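Endostatin (Mus musculus, PDB 1KOE) inhibits angiogenesis as the C-terminal fragment of the collagen XVIII alpha1 chain and binds heparin. Local coordinates at residues Ala23-Gln26 with Cys27-Gln30. Sequence-based numbering, arbitrary orientation.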
loop_
_atom_site.group_PDB
_atom_site.type_symbol
_atom_site.label_atom_id
_atom_site.label_comp_id
_atom_site.label_asym_id
_atom_site.label_seq_id
_atom_site.Cartn_x
_atom_site.Cartn_y
_atom_site.Cartn_z
ATOM N N ALA A 23 8.726 -7.354 2.995
ATOM C CA ALA A 23 7.992 -6.089 2.893
ATOM C C ALA A 23 7.554 -5.600 4.276
ATOM O O ALA A 23 7.729 -4.429 4.614
ATOM C CB ALA A 23 6.784 -6.248 1.979
ATOM N N ASP A 24 6.988 -6.495 5.074
ATOM C CA ASP A 24 6.557 -6.136 6.428
ATOM C C ASP A 24 7.740 -5.661 7.271
ATOM O O ASP A 24 7.608 -4.729 8.066
ATOM C CB ASP A 24 5.897 -7.336 7.136
ATOM C CG ASP A 24 4.410 -7.509 6.788
ATOM O OD1 ASP A 24 3.825 -6.616 6.148
ATOM O OD2 ASP A 24 3.809 -8.542 7.189
ATOM N N PHE A 25 8.906 -6.288 7.106
ATOM C CA PHE A 25 10.080 -5.882 7.875
ATOM C C PHE A 25 10.531 -4.459 7.462
ATOM O O PHE A 25 10.977 -3.661 8.298
ATOM C CB PHE A 25 11.217 -6.893 7.697
ATOM C CG PHE A 25 12.424 -6.583 8.518
ATOM C CD1 PHE A 25 12.301 -6.284 9.871
ATOM C CD2 PHE A 25 13.684 -6.597 7.950
ATOM C CE1 PHE A 25 13.440 -6.006 10.659
ATOM C CE2 PHE A 25 14.822 -6.323 8.721
ATOM C CZ PHE A 25 14.698 -6.027 10.074
ATOM N N GLN A 26 10.440 -4.144 6.168
ATOM C CA GLN A 26 10.801 -2.806 5.696
ATOM C C GLN A 26 9.879 -1.765 6.350
ATOM O O GLN A 26 10.356 -0.728 6.816
ATOM C CB GLN A 26 10.735 -2.733 4.169
ATOM C CG GLN A 26 11.921 -3.399 3.487
ATOM C CD GLN A 26 13.248 -2.804 3.947
ATOM O OE1 GLN A 26 13.471 -1.592 3.836
ATOM N NE2 GLN A 26 14.123 -3.648 4.503
ATOM N N CYS A 27 8.573 -2.040 6.381
ATOM C CA CYS A 27 7.615 -1.134 7.017
ATOM C C CYS A 27 7.982 -0.925 8.495
ATOM O O CYS A 27 7.937 0.199 9.008
ATOM C CB CYS A 27 6.191 -1.689 6.917
ATOM S SG CYS A 27 5.478 -1.620 5.238
ATOM N N PHE A 28 8.332 -2.014 9.171
ATOM C CA PHE A 28 8.726 -1.974 10.584
ATOM C C PHE A 28 9.965 -1.096 10.778
ATOM O O PHE A 28 9.983 -0.186 11.619
ATOM C CB PHE A 28 9.024 -3.403 11.082
ATOM C CG PHE A 28 9.595 -3.456 12.481
ATOM C CD1 PHE A 28 10.969 -3.388 12.690
ATOM C CD2 PHE A 28 8.753 -3.563 13.589
ATOM C CE1 PHE A 28 11.501 -3.419 13.985
ATOM C CE2 PHE A 28 9.284 -3.595 14.894
ATOM C CZ PHE A 28 10.653 -3.521 15.076
ATOM N N GLN A 29 11.005 -1.367 9.994
ATOM C CA GLN A 29 12.252 -0.624 10.096
ATOM C C GLN A 29 12.103 0.866 9.817
ATOM O O GLN A 29 12.573 1.713 10.595
ATOM C CB GLN A 29 13.300 -1.204 9.148
ATOM C CG GLN A 29 13.919 -2.472 9.661
ATOM C CD GLN A 29 14.694 -2.246 10.970
ATOM O OE1 GLN A 29 15.922 -2.156 10.958
ATOM N NE2 GLN A 29 13.978 -2.144 12.096
ATOM N N GLN A 30 11.412 1.194 8.732
ATOM C CA GLN A 30 11.271 2.588 8.358
ATOM C C GLN A 30 10.393 3.420 9.274
ATOM O O GLN A 30 10.675 4.606 9.501
ATOM C CB GLN A 30 10.878 2.681 6.894
ATOM C CG GLN A 30 11.975 2.100 6.037
ATOM C CD GLN A 30 11.704 2.199 4.547
ATOM O OE1 GLN A 30 10.954 3.066 4.100
ATOM N NE2 GLN A 30 12.339 1.326 3.766
#
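One face of the Phe25 ring carries the side chain of Gln29, whose CG stands 3.9 Å from the ring centroid in a CH-pi contact, offset toward the rim. Beyond CG the chain of Gln29 bends, and its amide lies almost parallel to the ring, the two planes 5° apart. With its CG anti to the backbone N (chi1 -177°), Phe25 stands out from the helix and leans toward the C-terminal end, over Gln29. The Phe28 ring approaches obliquely, with its CD1 4.1 Å from Phe25 CE1. These residues belong to helix 19-33 of the endostatin fold, which resembles that of C-type lectin domains; its inner side packs on strand 40-42 through Ala23 and Cys27, and the Cys27–Cys167 disulfide ties it to strand 166-169. Backbone i to i+4 bonds run through both turns, among them Gln29 N to Phe25 O at 2.9 Å. A further bond joins two steeply inclined amides: Gln30 NE2 donates to Gln26 OE1 over 3.1 Å, rather bent at 138°. The extended chain of Gln30 also passes Gln26 O, while its OE1 accepts from Asn10 N, so both ends of this amide are engaged. Asp24 bridges to Arg41 and accepts from Ala42 N.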